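Local coordinates for protein superoxide dismutase (Candida albicans, PDB 4GUN) that catalyses the dismutation of superoxide to hydrogen peroxide and dioxygen at a manganese site, and so probably protects the cell from toxic radicals, at residues Y23-I28 with Y177-N182; V38-G43 with K71-G76; K85-V90 with K189-V194; S132-I137 with A153-I158. The protein carries 2 engineered substitutions. One frame throughout, in Å; residues are numbered along the deposited sequence.

Contact 1 (Y23-I28 with Y177-N182); sequences YISKEI and YLQYQN
Ile28 lays its CD1 methyl over the base of the Gln179 side chain, 3.7 Å from Gln179 CB, the two side chains crossing at about a right angle. The pair joins the two halves of the iron/manganese superoxide dismutase fold: the start of the long helix 26-56 from the alpha-hairpin domain meets the short helix 177-180 of the C-terminal domain. Leu178 adds to the apolar patch, its CB lying 3.9 Å from Ile28 CG1 as the two chains slide past one another in opposite directions. Beyond this patch, Gln179 runs extended along the first segment, CG anti to the backbone N (chi1 -172°), which carries OE1 to 3.0 Å from Ser25 N, while NE2 gives its hydrogen bond to Pro22 O. Ser25 is the N-cap of helix 26-56: its OG accepts from Ile28 N at 3.2 Å, nearly straight at 168°, and thereby ties the first turn that presents Ile28. That isoleucine also packs beside the metal ligand His32. A directional tie across the contact comes from Tyr180, whose OH donates to Tyr23 O at 2.7 Å, in the carbonyl plane and on a lone pair, with a C=O...O angle of 133°.

Contact 2 (V38-G43 with K71-G76); sequences VAYVNG and KFHGGG
Tyr40 and His73 meet where helix 26-56 crosses helix 60-85 in the alpha-hairpin domain, their CA atoms 4.5 Å apart. The short segments pass at 7.9 Å between axes with their directions 131° apart, a close, steep crossing, nearer antiparallel than parallel; a CB on Gly43 or Gly76 would clash with His73 or with the Tyr40 ring. Two CH-pi contacts use those glycines. Gly43 CA sits over the imidazole of His73, 3.5 Å from the ring centroid and 11° off the normal. Gly76 CA sits likewise over one face of the Tyr40 ring, 4.0 Å from its centroid but displaced toward the rim. With no side chain at either glycine, each ring can settle directly on the opposing backbone.

The edge of Tyr40 is turned to the face of Phe72 in an offset edge-to-face aromatic pair, centroids 5.5 Å apart and planes at 74°, with Tyr40 CE1 leading, 3.6 Å from Phe72 CE2. Phe72 CD2 also covers the His73 face opposite Gly43, so the imidazole is sandwiched between a ring carbon of its own helix and the backbone of the other.

Van der Waals contacts include His73 CB on Tyr40 O at 3.4 Å. The ring of Tyr40 lies beside that of the metal ligand His80. Dispersion and CH-pi contacts thus join these segments without any hydrogen bond between them, so within this pair the Tyr40 ring is positioned by the fit of apolar surfaces, its OH being held by Gln155, about 5 Å from the manganese to the nearest side-chain atom.

Contact 3 (K85-V90 with K189-V194); sequences KNLAPV and KAIWNV
In the two-domain iron/manganese superoxide dismutase fold, the loop that follows helix 60-85 of the alpha hairpin runs past the 3-10 turn in which helix 184-191 of the C-terminal domain runs out, and here Leu87 and Ala88 gather round Val194. Val194 O is the focus. Ala88 N donates to it at 2.8 Å with an N-H...O angle of 154°, the donor tilted 21° from the carbonyl plane. Leu87 CA approaches the same oxygen at 3.3 Å in a CA-H...O contact, so two neighbouring residues of the loop converge on one acceptor.

Side chains fill in around this bond. With CG anti to the carbonyl carbon and beside the backbone N (chi1 -73°), Leu87 swings its CD2 methyl to both Val194 CG2, at 3.9 Å, and Ile191 CG1, at 4.0 Å. The Leu87 and Val194 chains pass at an oblique angle, forming a buried apolar cluster near the metal ligands: Ile191 is about 6 Å from Asp170 between side chains, and Leu87 about 7 Å from His32. Val194 CB also rests on Ala88 O.

The turn that presents Val194 is itself tied back. Val194 N bonds to Ile191 O, and Asn193 ND2 donates to Ala190 O at 2.9 Å, approaching from above the carbonyl plane. The loop is held as well: Asn86 OD1 accepts from Ala168 N and from Arg203 NH1. Toward the exposed end of the contact, Val90 turns its CG2 methyl to the turn's backbone and meets Asn193 O at 3.6 Å.

Contact 4 (S132-I137 with A153-I158); sequences SGWAFI and ANQDTI
Trp134, whose indole packs on the metal ligand Asp170, donates through NE1 to Gln155 OE1 at 3.0 Å, a weak bond by its 130° N-H...O angle, with the indole and amide planes 64° apart. The same OE1 accepts from Asn79 ND2. The segments join strand 133-140 to the loop leaving the neighbouring strand 146-153, with Gly133 and Ala153 forming an antiparallel non-hydrogen-bonded pair. A type II' turn from Ala153 to Asp156, closed by Asp156 N on Ala153 O, swings Gln155 round to the indole. At its second residue, Asn154 N donates to Ser132 O at 2.7 Å, straight at 174° but from well above the carbonyl plane. A water oxygen accepts from Ser132 N at 2.9 Å, and Ser132 OG pairs with Ser132 OG of the second subunit. Asn154 O is taken by Trp172 NE1. The apolar end is a CH-pi contact, Ile158 CG1 3.7 Å from the Phe136 ring centroid. With OE1 accepting from two donors, one weakly, and NE2 paired to Tyr40 OH, the Gln155 amide orientation is probably fixed; its place between Trp134 and Tyr40 matches the second-shell glutamine that manganese enzymes of this family carry on the C-terminal domain.

How the contacts relate
The four contacts lie at different distances from the manganese. Contacts 4 and 2 are nearest, with side chains of Trp134 and Tyr40 about 4 and 5 Å from the metal at their nearest atoms; Ile28 of contact 1 and Leu87 of contact 3 stand about 8 and 9 Å away. Contacts 2 and 4 adjoin, Tyr40 OH lying 2.9 Å from Gln155 NE2, and so connect the helical hairpin to the loop that leaves strand 146-153, beside the ligand His80. Contacts 1 and 3 meet through Tyr23, whose CZ is 3.6 Å from Asn193 CB. Contacts 2 and 3 lie on opposite sides of the chain's centre, about 23 Å apart between centres, while Trp192 and Ile137 bring contacts 3 and 4 into touch.

Contact 1 (Y23-I28 with Y177-N182)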
loop_
_atom_site.group_PDB
_atom_site.type_symbol
_atom_site.label_atom_id
_atom_site.label_comp_id
_atom_site.label_asym_id
_atom_site.label_seq_id
_atom_site.Cartn_x
_atom_site.Cartn_y
_atom_site.Cartn_z
ATOM N N TYR A 23 -0.189 30.977 -14.874
ATOM C CA TYR A 23 0.031 29.533 -14.734
ATOM C C TYR A 23 -0.573 28.947 -13.450
ATOM O O TYR A 23 -1.329 27.978 -13.523
ATOM C CB TYR A 23 1.532 29.203 -14.941
ATOM C CG TYR A 23 2.092 29.888 -16.176
ATOM C CD1 TYR A 23 1.632 29.557 -17.451
ATOM C CD2 TYR A 23 2.992 30.938 -16.064
ATOM C CE1 TYR A 23 2.089 30.229 -18.584
ATOM C CE2 TYR A 23 3.455 31.623 -17.192
ATOM C CZ TYR A 23 3.000 31.263 -18.449
ATOM O OH TYR A 23 3.490 31.887 -19.572
ATOM N N ILE A 24 -0.283 29.572 -12.297
ATOM C CA ILE A 24 -0.828 29.211 -10.976
ATOM C C ILE A 24 -1.378 30.516 -10.360
ATOM O O ILE A 24 -0.658 31.510 -10.282
ATOM C CB ILE A 24 0.203 28.502 -10.037
ATOM C CG1 ILE A 24 0.945 27.336 -10.768
ATOM C CG2 ILE A 24 -0.505 28.023 -8.741
ATOM C CD1 ILE A 24 2.060 26.670 -9.982
ATOM N N SER A 25 -2.660 30.523 -9.974
ATOM C CA SER A 25 -3.277 31.743 -9.451
ATOM C C SER A 25 -2.857 32.089 -8.025
ATOM O O SER A 25 -2.436 31.201 -7.269
ATOM C CB SER A 25 -4.798 31.663 -9.555
ATOM O OG SER A 25 -5.331 30.807 -8.552
ATOM N N LYS A 26 -3.012 33.385 -7.648
ATOM C CA LYS A 26 -2.754 33.859 -6.282
ATOM C C LYS A 26 -3.674 33.092 -5.317
ATOM O O LYS A 26 -3.250 32.721 -4.227
ATOM C CB LYS A 26 -3.037 35.373 -6.156
ATOM C CG LYS A 26 -2.905 35.880 -4.728
ATOM C CD LYS A 26 -2.830 37.378 -4.604
ATOM C CE LYS A 26 -2.963 37.740 -3.140
ATOM N NZ LYS A 26 -3.108 39.202 -2.948
ATOM N N GLU A 27 -4.936 32.857 -5.738
ATOM C CA GLU A 27 -5.977 32.196 -4.943
ATOM C C GLU A 27 -5.559 30.786 -4.526
ATOM O O GLU A 27 -5.616 30.472 -3.332
ATOM C CB GLU A 27 -7.342 32.256 -5.672
ATOM C CG GLU A 27 -7.913 33.675 -5.775
ATOM C CD GLU A 27 -7.048 34.695 -6.503
ATOM O OE1 GLU A 27 -6.497 34.343 -7.573
ATOM O OE2 GLU A 27 -6.838 35.802 -5.952
ATOM N N ILE A 28 -5.008 29.993 -5.477
ATOM C CA ILE A 28 -4.431 28.663 -5.175
ATOM C C ILE A 28 -3.213 28.840 -4.255
ATOM O O ILE A 28 -3.198 28.262 -3.184
ATOM C CB ILE A 28 -4.068 27.849 -6.456
ATOM C CG1 ILE A 28 -5.334 27.401 -7.210
ATOM C CG2 ILE A 28 -3.155 26.638 -6.107
ATOM C CD1 ILE A 28 -5.064 26.983 -8.679
ATOM N N TYR A 177 -7.142 22.652 -8.769
ATOM C CA TYR A 177 -8.600 22.695 -8.851
ATOM C C TYR A 177 -9.313 24.024 -9.002
ATOM O O TYR A 177 -10.216 24.105 -9.836
ATOM C CB TYR A 177 -9.299 21.815 -7.813
ATOM C CG TYR A 177 -10.494 21.115 -8.432
ATOM C CD1 TYR A 177 -11.758 21.709 -8.429
ATOM C CD2 TYR A 177 -10.358 19.870 -9.039
ATOM C CE1 TYR A 177 -12.860 21.076 -9.017
ATOM C CE2 TYR A 177 -11.454 19.230 -9.639
ATOM C CZ TYR A 177 -12.697 19.845 -9.637
ATOM O OH TYR A 177 -13.772 19.221 -10.229
ATOM N N LEU A 178 -8.945 25.053 -8.216
ATOM C CA LEU A 178 -9.637 26.345 -8.330
ATOM C C LEU A 178 -9.503 26.986 -9.722
ATOM O O LEU A 178 -10.463 27.586 -10.210
ATOM C CB LEU A 178 -9.219 27.314 -7.224
ATOM C CG LEU A 178 -9.636 26.994 -5.769
ATOM C CD1 LEU A 178 -8.905 27.900 -4.820
ATOM C CD2 LEU A 178 -11.144 27.185 -5.531
ATOM N N GLN A 179 -8.353 26.768 -10.408
ATOM C CA GLN A 179 -8.111 27.322 -11.738
ATOM C C GLN A 179 -8.501 26.382 -12.854
ATOM O O GLN A 179 -9.142 26.806 -13.803
ATOM C CB GLN A 179 -6.630 27.750 -11.898
ATOM C CG GLN A 179 -6.323 28.530 -13.206
ATOM C CD GLN A 179 -4.907 29.072 -13.290
ATOM O OE1 GLN A 179 -4.289 29.482 -12.291
ATOM N NE2 GLN A 179 -4.362 29.113 -14.498
ATOM N N TYR A 180 -8.061 25.127 -12.781
ATOM C CA TYR A 180 -8.223 24.156 -13.850
ATOM C C TYR A 180 -9.386 23.193 -13.729
ATOM O O TYR A 180 -9.720 22.559 -14.727
ATOM C CB TYR A 180 -6.908 23.395 -14.034
ATOM C CG TYR A 180 -5.748 24.290 -14.437
ATOM C CD1 TYR A 180 -5.523 24.609 -15.771
ATOM C CD2 TYR A 180 -4.892 24.841 -13.477
ATOM C CE1 TYR A 180 -4.462 25.421 -16.153
ATOM C CE2 TYR A 180 -3.814 25.644 -13.848
ATOM C CZ TYR A 180 -3.615 25.944 -15.190
ATOM O OH TYR A 180 -2.598 26.762 -15.609
ATOM N N GLN A 181 -10.039 23.114 -12.553
ATOM C CA GLN A 181 -11.136 22.166 -12.297
ATOM C C GLN A 181 -10.638 20.730 -12.554
ATOM O O GLN A 181 -9.537 20.400 -12.112
ATOM C CB GLN A 181 -12.430 22.510 -13.078
ATOM C CG GLN A 181 -13.250 23.648 -12.451
ATOM C CD GLN A 181 -12.767 25.003 -12.880
ATOM O OE1 GLN A 181 -12.872 25.384 -14.050
ATOM N NE2 GLN A 181 -12.216 25.760 -11.942
ATOM N N ASN A 182 -11.410 19.899 -13.258
ATOM C CA ASN A 182 -11.036 18.501 -13.561
ATOM C C ASN A 182 -9.893 18.391 -14.590
ATOM O O ASN A 182 -9.332 17.297 -14.757
ATOM C CB ASN A 182 -12.262 17.773 -14.165
ATOM C CG ASN A 182 -12.758 18.440 -15.416
ATOM O OD1 ASN A 182 -13.219 19.590 -15.398
ATOM N ND2 ASN A 182 -12.671 17.744 -16.531
#

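Contact 2 (V38-G43 with K71-G76)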
loop_
_atom_site.group_PDB
_atom_site.type_symbol
_atom_site.label_atom_id
_atom_site.label_comp_id
_atom_site.label_asym_id
_atom_site.label_seq_id
_atom_site.Cartn_x
_atom_site.Cartn_y
_atom_site.Cartn_z
ATOM N N VAL A 38 0.816 25.022 6.054
ATOM C CA VAL A 38 0.641 25.336 7.492
ATOM C C VAL A 38 0.087 24.119 8.277
ATOM O O VAL A 38 0.507 23.880 9.412
ATOM C CB VAL A 38 -0.232 26.617 7.668
ATOM C CG1 VAL A 38 -0.849 26.700 9.066
ATOM C CG2 VAL A 38 0.576 27.876 7.369
ATOM N N ALA A 39 -0.872 23.368 7.674
ATOM C CA ALA A 39 -1.473 22.179 8.293
ATOM C C ALA A 39 -0.438 21.050 8.473
ATOM O O ALA A 39 -0.454 20.364 9.496
ATOM C CB ALA A 39 -2.672 21.695 7.482
ATOM N N TYR A 40 0.495 20.896 7.525
ATOM C CA TYR A 40 1.574 19.911 7.679
ATOM C C TYR A 40 2.613 20.377 8.731
ATOM O O TYR A 40 3.139 19.537 9.452
ATOM C CB TYR A 40 2.261 19.600 6.337
ATOM C CG TYR A 40 1.321 19.122 5.251
ATOM C CD1 TYR A 40 0.576 17.955 5.409
ATOM C CD2 TYR A 40 1.244 19.783 4.032
ATOM C CE1 TYR A 40 -0.277 17.503 4.409
ATOM C CE2 TYR A 40 0.370 19.358 3.032
ATOM C CZ TYR A 40 -0.375 18.208 3.216
ATOM O OH TYR A 40 -1.226 17.791 2.219
ATOM N N VAL A 41 2.908 21.699 8.824
ATOM C CA VAL A 41 3.841 22.240 9.834
ATOM C C VAL A 41 3.308 21.901 11.252
ATOM O O VAL A 41 4.055 21.430 12.130
ATOM C CB VAL A 41 4.059 23.781 9.649
ATOM C CG1 VAL A 41 4.763 24.405 10.870
ATOM C CG2 VAL A 41 4.850 24.078 8.377
ATOM N N ASN A 42 2.006 22.164 11.459
ATOM C CA ASN A 42 1.323 21.924 12.719
ATOM C C ASN A 42 1.205 20.437 13.044
ATOM O O ASN A 42 1.475 20.036 14.185
ATOM C CB ASN A 42 -0.044 22.622 12.723
ATOM C CG ASN A 42 0.088 24.127 12.805
ATOM O OD1 ASN A 42 1.113 24.651 13.263
ATOM N ND2 ASN A 42 -0.956 24.857 12.401
ATOM N N GLY A 43 0.834 19.648 12.027
ATOM C CA GLY A 43 0.669 18.212 12.127
ATOM C C GLY A 43 1.959 17.525 12.519
ATOM O O GLY A 43 1.949 16.671 13.404
ATOM N N LYS A 71 5.202 10.414 8.979
ATOM C CA LYS A 71 5.408 10.205 7.542
ATOM C C LYS A 71 4.631 11.249 6.730
ATOM O O LYS A 71 5.211 11.905 5.870
ATOM C CB LYS A 71 4.962 8.778 7.138
ATOM C CG LYS A 71 5.340 8.375 5.704
ATOM C CD LYS A 71 4.742 7.022 5.261
ATOM C CE LYS A 71 3.296 7.136 4.796
ATOM N NZ LYS A 71 2.833 5.968 3.979
ATOM N N PHE A 72 3.334 11.418 7.043
ATOM C CA PHE A 72 2.421 12.307 6.325
ATOM C C PHE A 72 2.745 13.778 6.453
ATOM O O PHE A 72 2.905 14.458 5.438
ATOM C CB PHE A 72 0.956 12.024 6.727
ATOM C CG PHE A 72 -0.079 12.791 5.939
ATOM C CD1 PHE A 72 -0.363 12.454 4.620
ATOM C CD2 PHE A 72 -0.792 13.835 6.527
ATOM C CE1 PHE A 72 -1.330 13.151 3.895
ATOM C CE2 PHE A 72 -1.780 14.524 5.806
ATOM C CZ PHE A 72 -2.050 14.170 4.499
ATOM N N HIS A 73 2.803 14.282 7.683
ATOM C CA HIS A 73 3.054 15.708 7.885
ATOM C C HIS A 73 4.511 16.076 7.644
ATOM O O HIS A 73 4.783 17.149 7.121
ATOM C CB HIS A 73 2.503 16.201 9.228
ATOM C CG HIS A 73 1.033 15.985 9.418
ATOM N ND1 HIS A 73 0.086 16.779 8.769
ATOM C CD2 HIS A 73 0.387 15.113 10.228
ATOM C CE1 HIS A 73 -1.090 16.344 9.185
ATOM N NE2 HIS A 73 -0.957 15.346 10.067
ATOM N N GLY A 74 5.427 15.167 7.958
ATOM C CA GLY A 74 6.853 15.358 7.683
ATOM C C GLY A 74 7.130 15.367 6.188
ATOM O O GLY A 74 7.912 16.187 5.693
ATOM N N GLY A 75 6.436 14.489 5.470
ATOM C CA GLY A 75 6.513 14.389 4.014
ATOM C C GLY A 75 5.899 15.603 3.344
ATOM O O GLY A 75 6.483 16.161 2.416
ATOM N N GLY A 76 4.732 16.026 3.832
ATOM C CA GLY A 76 4.039 17.206 3.313
ATOM C C GLY A 76 4.876 18.462 3.410
ATOM O O GLY A 76 4.926 19.241 2.466
#

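Contact 3 (K85-V90 with K189-V194)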
loop_
_atom_site.group_PDB
_atom_site.type_symbol
_atom_site.label_atom_id
_atom_site.label_comp_id
_atom_site.label_asym_id
_atom_site.label_seq_id
_atom_site.Cartn_x
_atom_site.Cartn_y
_atom_site.Cartn_z
ATOM N N LYS A 85 10.579 26.127 -3.761
ATOM C CA LYS A 85 11.951 26.374 -4.199
ATOM C C LYS A 85 12.182 26.070 -5.656
ATOM O O LYS A 85 13.078 26.685 -6.244
ATOM C CB LYS A 85 12.985 25.701 -3.280
ATOM C CG LYS A 85 13.190 26.412 -1.939
ATOM C CD LYS A 85 14.103 27.615 -2.059
ATOM C CE LYS A 85 14.572 28.154 -0.731
ATOM N NZ LYS A 85 15.631 29.183 -0.916
ATOM N N ASN A 86 11.384 25.154 -6.265
ATOM C CA ASN A 86 11.506 24.889 -7.706
ATOM C C ASN A 86 10.448 25.580 -8.563
ATOM O O ASN A 86 10.198 25.190 -9.702
ATOM C CB ASN A 86 11.798 23.416 -8.095
ATOM C CG ASN A 86 10.729 22.397 -7.806
ATOM O OD1 ASN A 86 11.006 21.365 -7.213
ATOM N ND2 ASN A 86 9.507 22.606 -8.292
ATOM N N LEU A 87 9.863 26.654 -8.015
ATOM C CA LEU A 87 8.912 27.500 -8.718
ATOM C C LEU A 87 9.499 28.898 -8.707
ATOM O O LEU A 87 10.122 29.291 -7.724
ATOM C CB LEU A 87 7.527 27.503 -8.036
ATOM C CG LEU A 87 6.660 26.229 -8.184
ATOM C CD1 LEU A 87 5.437 26.312 -7.296
ATOM C CD2 LEU A 87 6.235 25.986 -9.640
ATOM N N ALA A 88 9.328 29.639 -9.788
ATOM C CA ALA A 88 9.867 31.002 -9.887
ATOM C C ALA A 88 9.076 31.798 -10.911
ATOM O O ALA A 88 8.721 31.247 -11.961
ATOM C CB ALA A 88 11.338 30.968 -10.303
ATOM N N PRO A 89 8.838 33.106 -10.668
ATOM C CA PRO A 89 8.175 33.926 -11.703
ATOM C C PRO A 89 8.981 33.928 -13.004
ATOM O O PRO A 89 10.201 33.690 -12.979
ATOM C CB PRO A 89 8.157 35.336 -11.101
ATOM C CG PRO A 89 8.526 35.196 -9.674
ATOM C CD PRO A 89 9.229 33.906 -9.484
ATOM N N VAL A 90 8.311 34.175 -14.144
ATOM C CA VAL A 90 8.975 34.231 -15.451
ATOM C C VAL A 90 10.134 35.260 -15.405
ATOM O O VAL A 90 11.259 34.929 -15.792
ATOM C CB VAL A 90 7.971 34.436 -16.628
ATOM C CG1 VAL A 90 8.694 34.722 -17.947
ATOM C CG2 VAL A 90 7.059 33.216 -16.783
ATOM N N LYS A 189 0.843 20.739 -18.187
ATOM C CA LYS A 189 1.409 21.460 -19.325
ATOM C C LYS A 189 1.878 22.874 -18.887
ATOM O O LYS A 189 3.041 23.228 -19.078
ATOM C CB LYS A 189 0.360 21.529 -20.463
ATOM C CG LYS A 189 0.923 21.946 -21.821
ATOM C CD LYS A 189 -0.112 21.822 -22.953
ATOM C CE LYS A 189 -0.128 20.468 -23.641
ATOM N NZ LYS A 189 1.048 20.262 -24.538
ATOM N N ALA A 190 0.993 23.629 -18.227
ATOM C CA ALA A 190 1.232 24.996 -17.773
ATOM C C ALA A 190 2.344 25.238 -16.746
ATOM O O ALA A 190 2.987 26.285 -16.817
ATOM C CB ALA A 190 -0.066 25.605 -17.285
ATOM N N ILE A 191 2.531 24.333 -15.773
ATOM C CA ILE A 191 3.500 24.514 -14.671
ATOM C C ILE A 191 4.961 24.679 -15.118
ATOM O O ILE A 191 5.721 25.363 -14.438
ATOM C CB ILE A 191 3.332 23.432 -13.540
ATOM C CG1 ILE A 191 4.012 23.886 -12.204
ATOM C CG2 ILE A 191 3.810 22.047 -13.991
ATOM C CD1 ILE A 191 3.518 23.181 -10.953
ATOM N N TRP A 192 5.359 24.032 -16.225
ATOM C CA TRP A 192 6.736 24.102 -16.731
ATOM C C TRP A 192 7.216 25.519 -17.064
ATOM O O TRP A 192 8.402 25.792 -16.944
ATOM C CB TRP A 192 6.959 23.113 -17.877
ATOM C CG TRP A 192 6.755 21.701 -17.424
ATOM C CD1 TRP A 192 5.636 20.943 -17.596
ATOM C CD2 TRP A 192 7.643 20.931 -16.608
ATOM N NE1 TRP A 192 5.801 19.715 -17.007
ATOM C CE2 TRP A 192 7.017 19.686 -16.370
ATOM C CE3 TRP A 192 8.935 21.152 -16.092
ATOM C CZ2 TRP A 192 7.632 18.669 -15.636
ATOM C CZ3 TRP A 192 9.526 20.160 -15.320
ATOM C CH2 TRP A 192 8.877 18.937 -15.093
ATOM N N ASN A 193 6.274 26.431 -17.369
ATOM C CA ASN A 193 6.514 27.854 -17.621
ATOM C C ASN A 193 7.013 28.593 -16.345
ATOM O O ASN A 193 7.614 29.654 -16.460
ATOM C CB ASN A 193 5.260 28.509 -18.165
ATOM C CG ASN A 193 4.795 27.952 -19.482
ATOM O OD1 ASN A 193 5.395 28.189 -20.524
ATOM N ND2 ASN A 193 3.724 27.173 -19.465
ATOM N N VAL A 194 6.798 28.018 -15.149
ATOM C CA VAL A 194 7.265 28.620 -13.878
ATOM C C VAL A 194 8.211 27.724 -13.092
ATOM O O VAL A 194 8.465 27.979 -11.909
ATOM C CB VAL A 194 6.141 29.244 -12.984
ATOM C CG1 VAL A 194 5.578 30.518 -13.608
ATOM C CG2 VAL A 194 5.037 28.232 -12.657
#

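Contact 4 (S132-I137 with A153-I158)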
loop_
_atom_site.group_PDB
_atom_site.type_symbol
_atom_site.label_atom_id
_atom_site.label_comp_id
_atom_site.label_asym_id
_atom_site.label_seq_id
_atom_site.Cartn_x
_atom_site.Cartn_y
_atom_site.Cartn_z
ATOM N N SER A 132 -4.111 11.289 -4.884
ATOM C CA SER A 132 -3.168 12.338 -4.487
ATOM C C SER A 132 -1.733 11.845 -4.601
ATOM O O SER A 132 -1.444 10.692 -4.290
ATOM C CB SER A 132 -3.468 12.834 -3.074
ATOM O OG SER A 132 -4.764 13.410 -3.001
ATOM N N GLY A 133 -0.857 12.715 -5.087
ATOM C CA GLY A 133 0.545 12.359 -5.244
ATOM C C GLY A 133 1.427 13.413 -5.859
ATOM O O GLY A 133 1.036 14.573 -6.003
ATOM N N TRP A 134 2.668 13.015 -6.134
ATOM C CA TRP A 134 3.731 13.880 -6.664
ATOM C C TRP A 134 4.494 13.154 -7.716
ATOM O O TRP A 134 4.509 11.926 -7.713
ATOM C CB TRP A 134 4.756 14.193 -5.534
ATOM C CG TRP A 134 4.225 15.050 -4.427
ATOM C CD1 TRP A 134 3.391 14.665 -3.424
ATOM C CD2 TRP A 134 4.455 16.453 -4.246
ATOM N NE1 TRP A 134 3.039 15.752 -2.657
ATOM C CE2 TRP A 134 3.671 16.866 -3.146
ATOM C CE3 TRP A 134 5.244 17.405 -4.909
ATOM C CZ2 TRP A 134 3.670 18.188 -2.679
ATOM C CZ3 TRP A 134 5.222 18.722 -4.460
ATOM C CH2 TRP A 134 4.441 19.100 -3.363
ATOM N N ALA A 135 5.159 13.904 -8.607
ATOM C CA ALA A 135 6.163 13.382 -9.543
ATOM C C ALA A 135 7.479 14.071 -9.212
ATOM O O ALA A 135 7.492 15.253 -8.844
ATOM C CB ALA A 135 5.794 13.637 -10.989
ATOM N N PHE A 136 8.582 13.319 -9.281
ATOM C CA PHE A 136 9.892 13.880 -9.010
ATOM C C PHE A 136 10.871 13.470 -10.097
ATOM O O PHE A 136 10.882 12.320 -10.520
ATOM C CB PHE A 136 10.463 13.401 -7.651
ATOM C CG PHE A 136 9.685 13.699 -6.395
ATOM C CD1 PHE A 136 10.024 14.779 -5.590
ATOM C CD2 PHE A 136 8.685 12.839 -5.958
ATOM C CE1 PHE A 136 9.327 15.033 -4.405
ATOM C CE2 PHE A 136 7.991 13.091 -4.771
ATOM C CZ PHE A 136 8.319 14.182 -4.005
ATOM N N ILE A 137 11.736 14.407 -10.478
ATOM C CA ILE A 137 12.912 14.152 -11.293
ATOM C C ILE A 137 13.942 13.900 -10.188
ATOM O O ILE A 137 14.079 14.739 -9.287
ATOM C CB ILE A 137 13.302 15.353 -12.202
ATOM C CG1 ILE A 137 12.272 15.489 -13.355
ATOM C CG2 ILE A 137 14.712 15.117 -12.768
ATOM C CD1 ILE A 137 12.292 16.819 -14.126
ATOM N N ALA A 153 2.721 8.553 -3.696
ATOM C CA ALA A 153 1.305 8.747 -3.399
ATOM C C ALA A 153 1.220 9.651 -2.196
ATOM O O ALA A 153 2.105 9.589 -1.341
ATOM C CB ALA A 153 0.645 7.403 -3.104
ATOM N N ASN A 154 0.159 10.490 -2.111
ATOM C CA ASN A 154 -0.108 11.340 -0.954
ATOM C C ASN A 154 1.060 12.245 -0.590
ATOM O O ASN A 154 1.478 13.043 -1.432
ATOM C CB ASN A 154 -0.604 10.481 0.251
ATOM C CG ASN A 154 -1.881 9.734 -0.048
ATOM O OD1 ASN A 154 -2.665 10.144 -0.893
ATOM N ND2 ASN A 154 -2.128 8.622 0.637
ATOM N N GLN A 155 1.594 12.133 0.649
ATOM C CA GLN A 155 2.750 12.929 1.064
ATOM C C GLN A 155 4.029 12.114 1.176
ATOM O O GLN A 155 4.982 12.547 1.811
ATOM C CB GLN A 155 2.496 13.827 2.287
ATOM C CG GLN A 155 1.467 14.966 2.073
ATOM C CD GLN A 155 1.743 15.901 0.903
ATOM O OE1 GLN A 155 2.858 16.009 0.374
ATOM N NE2 GLN A 155 0.724 16.613 0.483
ATOM N N ASP A 156 4.069 10.949 0.508
ATOM C CA ASP A 156 5.288 10.138 0.455
ATOM C C ASP A 156 6.350 10.969 -0.326
ATOM O O ASP A 156 5.998 11.799 -1.176
ATOM C CB ASP A 156 5.006 8.759 -0.182
ATOM C CG ASP A 156 4.030 7.889 0.613
ATOM O OD1 ASP A 156 3.696 8.260 1.761
ATOM O OD2 ASP A 156 3.602 6.840 0.088
ATOM N N THR A 157 7.621 10.835 0.046
ATOM C CA THR A 157 8.692 11.658 -0.535
ATOM C C THR A 157 9.887 10.847 -1.018
ATOM O O THR A 157 9.891 9.626 -0.900
ATOM C CB THR A 157 9.089 12.761 0.479
ATOM O OG1 THR A 157 9.838 13.782 -0.193
ATOM C CG2 THR A 157 9.858 12.222 1.696
ATOM N N ILE A 158 10.927 11.539 -1.502
ATOM C CA ILE A 158 12.198 10.921 -1.887
ATOM C C ILE A 158 13.022 10.875 -0.599
ATOM O O ILE A 158 13.610 11.876 -0.197
ATOM C CB ILE A 158 12.867 11.687 -3.066
ATOM C CG1 ILE A 158 11.899 11.791 -4.291
ATOM C CG2 ILE A 158 14.212 11.055 -3.472
ATOM C CD1 ILE A 158 11.179 10.489 -4.727
HETATM O O HOH W 1 -4.562 9.677 -2.528
#